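Local coordinates for protein 24-sterol C-methyltransferase (Haloferax volcanii, PDB 6F5Z) that is a putative S-adenosylmethionine-dependent methyltransferase that forms a complex with the methyltransferase activator Trm112 and binds S-adenosyl-L-homocysteine, at residues 30-36 and 105-109. Sequence-based numbering, arbitrary orientation.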
ATOM      1  N   ALA B  30      -1.067   5.326  -9.119  1.00 14.75           N
ATOM      2  CA  ALA B  30      -1.860   4.499  -8.192  1.00 15.18           C
ATOM      3  C   ALA B  30      -2.053   3.094  -8.786  1.00 16.28           C
ATOM      4  O   ALA B  30      -1.916   2.095  -8.086  1.00 16.35           O
ATOM      5  CB  ALA B  30      -3.220   5.144  -7.943  1.00 16.30           C
ATOM      6  N   LEU B  31      -2.336   3.003 -10.100  1.00 14.76           N
ATOM      7  CA  LEU B  31      -2.538   1.707 -10.741  1.00 13.34           C
ATOM      8  C   LEU B  31      -1.279   0.863 -10.657  1.00 16.60           C
ATOM      9  O   LEU B  31      -1.350  -0.359 -10.451  1.00 16.48           O
ATOM     10  CB  LEU B  31      -2.922   1.885 -12.218  1.00 14.77           C
ATOM     11  CG  LEU B  31      -4.316   2.455 -12.393  1.00 16.26           C
ATOM     12  CD1 LEU B  31      -4.512   3.080 -13.802  1.00 17.01           C
ATOM     13  CD2 LEU B  31      -5.380   1.399 -12.145  1.00 15.74           C
ATOM     14  N   ALA B  32      -0.108   1.525 -10.783  1.00 14.49           N
ATOM     15  CA  ALA B  32       1.152   0.780 -10.770  1.00 14.98           C
ATOM     16  C   ALA B  32       1.411   0.124  -9.430  1.00 16.42           C
ATOM     17  O   ALA B  32       2.231  -0.809  -9.388  1.00 17.91           O
ATOM     18  CB  ALA B  32       2.319   1.685 -11.125  1.00 16.32           C
ATOM     19  N   ARG B  33       0.753   0.590  -8.361  1.00 14.87           N
ATOM     20  CA  ARG B  33       0.968   0.057  -7.012  1.00 13.88           C
ATOM     21  C   ARG B  33       0.152  -1.214  -6.811  1.00 15.19           C
ATOM     22  O   ARG B  33       0.440  -1.951  -5.836  1.00 14.91           O
ATOM     23  CB  ARG B  33       0.531   1.101  -5.953  1.00 15.04           C
ATOM     24  CG  ARG B  33       1.451   2.287  -5.937  1.00 16.60           C
ATOM     25  CD  ARG B  33       1.022   3.364  -4.963  1.00 16.35           C
ATOM     26  NE  ARG B  33       1.797   4.589  -5.179  1.00 17.92           N
ATOM     27  CZ  ARG B  33       1.874   5.593  -4.313  1.00 23.09           C
ATOM     28  NH1 ARG B  33       1.242   5.526  -3.151  1.00 19.96           N
ATOM     29  NH2 ARG B  33       2.567   6.685  -4.615  1.00 21.59           N
ATOM     30  N   MET B  34      -0.936  -1.430  -7.612  1.00 14.31           N
ATOM     31  CA  MET B  34      -1.858  -2.534  -7.333  1.00 14.25           C
ATOM     32  C   MET B  34      -1.164  -3.873  -7.405  1.00 15.62           C
ATOM     33  O   MET B  34      -0.448  -4.139  -8.377  1.00 16.01           O
ATOM     34  CB  MET B  34      -3.082  -2.484  -8.256  1.00 15.24           C
ATOM     35  CG  MET B  34      -3.885  -1.273  -8.007  1.00 16.57           C
ATOM     36  SD  MET B  34      -5.426  -1.287  -8.976  1.00 17.65           S
ATOM     37  CE  MET B  34      -6.422  -2.536  -8.067  1.00 17.77           C
ATOM     38  N   PRO B  35      -1.397  -4.738  -6.391  1.00 13.70           N
ATOM     39  CA  PRO B  35      -0.683  -6.034  -6.344  1.00 14.64           C
ATOM     40  C   PRO B  35      -1.369  -7.111  -7.178  1.00 19.73           C
ATOM     41  O   PRO B  35      -1.698  -8.197  -6.699  1.00 19.18           O
ATOM     42  CB  PRO B  35      -0.762  -6.369  -4.849  1.00 16.27           C
ATOM     43  CG  PRO B  35      -2.063  -5.842  -4.455  1.00 18.58           C
ATOM     44  CD  PRO B  35      -2.236  -4.533  -5.187  1.00 14.73           C
ATOM     45  N   VAL B  36      -1.612  -6.782  -8.442  1.00 17.67           N
ATOM     46  CA  VAL B  36      -2.279  -7.695  -9.368  1.00 19.29           C
ATOM     47  C   VAL B  36      -1.376  -8.836  -9.740  1.00 21.43           C
ATOM     48  O   VAL B  36      -0.204  -8.616 -10.081  1.00 22.41           O
ATOM     49  CB  VAL B  36      -2.628  -6.882 -10.651  1.00 25.29           C
ATOM     50  CG1 VAL B  36      -3.078  -7.801 -11.793  1.00 26.27           C
ATOM     51  CG2 VAL B  36      -3.687  -5.833 -10.345  1.00 25.82           C
ATOM     52  N   ASP B 105     -10.976 -10.098  -7.318  1.00 14.52           N
ATOM     53  CA  ASP B 105      -9.649 -10.015  -6.695  1.00 14.76           C
ATOM     54  C   ASP B 105      -9.307  -8.606  -6.229  1.00 15.48           C
ATOM     55  O   ASP B 105      -8.683  -8.459  -5.175  1.00 17.84           O
ATOM     56  CB  ASP B 105      -8.570 -10.524  -7.658  1.00 15.71           C
ATOM     57  CG  ASP B 105      -8.748 -12.005  -7.999  1.00 18.31           C
ATOM     58  OD1 ASP B 105      -8.650 -12.837  -7.080  1.00 21.08           O
ATOM     59  OD2 ASP B 105      -9.135 -12.309  -9.141  1.00 19.53           O
ATOM     60  N   HIS B 106      -9.653  -7.569  -7.043  1.00 13.59           N
ATOM     61  CA  HIS B 106      -9.370  -6.194  -6.640  1.00 14.41           C
ATOM     62  C   HIS B 106     -10.427  -5.265  -7.193  1.00 14.90           C
ATOM     63  O   HIS B 106     -11.042  -5.557  -8.232  1.00 15.61           O
ATOM     64  CB  HIS B 106      -8.007  -5.702  -7.156  1.00 16.68           C
ATOM     65  CG  HIS B 106      -6.870  -6.577  -6.771  1.00 19.67           C
ATOM     66  ND1 HIS B 106      -6.386  -7.571  -7.632  1.00 23.32           N
ATOM     67  CD2 HIS B 106      -6.205  -6.629  -5.601  1.00 19.20           C
ATOM     68  CE1 HIS B 106      -5.434  -8.184  -6.947  1.00 20.85           C
ATOM     69  NE2 HIS B 106      -5.288  -7.680  -5.723  1.00 21.57           N
ATOM     70  N   VAL B 107     -10.646  -4.160  -6.473  1.00 13.48           N
ATOM     71  CA  VAL B 107     -11.584  -3.118  -6.939  1.00 13.46           C
ATOM     72  C   VAL B 107     -10.763  -1.829  -7.026  1.00 14.01           C
ATOM     73  O   VAL B 107      -9.980  -1.501  -6.123  1.00 14.08           O
ATOM     74  CB  VAL B 107     -12.749  -2.941  -5.927  1.00 14.73           C
ATOM     75  CG1 VAL B 107     -13.651  -1.759  -6.311  1.00 15.61           C
ATOM     76  CG2 VAL B 107     -13.584  -4.218  -5.851  1.00 14.60           C
ATOM     77  N   TRP B 108     -10.964  -1.085  -8.128  1.00 12.57           N
ATOM     78  CA  TRP B 108     -10.347   0.196  -8.386  1.00 13.73           C
ATOM     79  C   TRP B 108     -11.455   1.230  -8.540  1.00 14.76           C
ATOM     80  O   TRP B 108     -12.493   0.944  -9.135  1.00 14.39           O
ATOM     81  CB  TRP B 108      -9.595   0.129  -9.740  1.00 13.67           C
ATOM     82  CG  TRP B 108      -9.280   1.469 -10.347  1.00 13.23           C
ATOM     83  CD1 TRP B 108     -10.040   2.156 -11.258  1.00 15.02           C
ATOM     84  CD2 TRP B 108      -8.170   2.323 -10.017  1.00 12.73           C
ATOM     85  NE1 TRP B 108      -9.436   3.373 -11.562  1.00 13.92           N
ATOM     86  CE2 TRP B 108      -8.305   3.510 -10.784  1.00 13.80           C
ATOM     87  CE3 TRP B 108      -7.071   2.197  -9.138  1.00 15.14           C
ATOM     88  CZ2 TRP B 108      -7.333   4.516 -10.772  1.00 15.10           C
ATOM     89  CZ3 TRP B 108      -6.128   3.216  -9.089  1.00 17.06           C
ATOM     90  CH2 TRP B 108      -6.290   4.383  -9.874  1.00 17.14           C
ATOM     91  N   SER B 109     -11.228   2.434  -8.035  1.00 14.08           N
ATOM     92  CA  SER B 109     -12.131   3.530  -8.325  1.00 14.15           C
ATOM     93  C   SER B 109     -11.346   4.839  -8.329  1.00 15.52           C
ATOM     94  O   SER B 109     -10.632   5.141  -7.374  1.00 15.89           O
ATOM     95  CB  SER B 109     -13.301   3.551  -7.352  1.00 14.72           C
ATOM     96  OG  SER B 109     -14.185   4.623  -7.651  1.00 17.21           O
TER
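W108 reaches from strand 104-110 to the end of helix 16-33 and lays one face of its indole against L31. With CG anti to the backbone N (chi1 162°), the indole is carried across to the helix, where L31 CD2 sits 3.5 Å from the centroid of the six-membered ring and only 9° off its normal, a CH-pi contact. A30 takes the rim of the same ring, its CB in the ring plane and 3.7 Å from W108 CZ3. M34, just past the helix, adds a Met-aromatic contact: its SD comes in obliquely, 3.9 Å from W108 CE3. The thioether is bent at its last torsion (chi3 74°), and M34 CE goes on to meet H106 CB at 3.7 Å, so one methionine fills in between the two aromatic side chains that the strand sends to this side. The H106 imidazole in turn packs on the loop, with CE1 3.7 Å from P35 O and NE2 3.9 Å from P35 CG; P35 centres an inverse gamma turn, closed by a weak V36 N to M34 O bond. Without the indole, as with an alanine here, L31 and the M34 sulfur would probably lose their aromatic partner and a gap would open beside A30. V107 turns the other way, while Y137 of the adjacent strand 134-140 packs on M34 and P35, and A52 of helix 51-60 touches both L31 and W108. In this class I methyltransferase Rossmann-like sheet, of strand order 3-2-1-4-5-7-6, helix 16-33 and the loop after it thus pack on the fourth strand, 104-110, with the W108 side chain about 5 Å from the bound S-adenosyl-L-homocysteine.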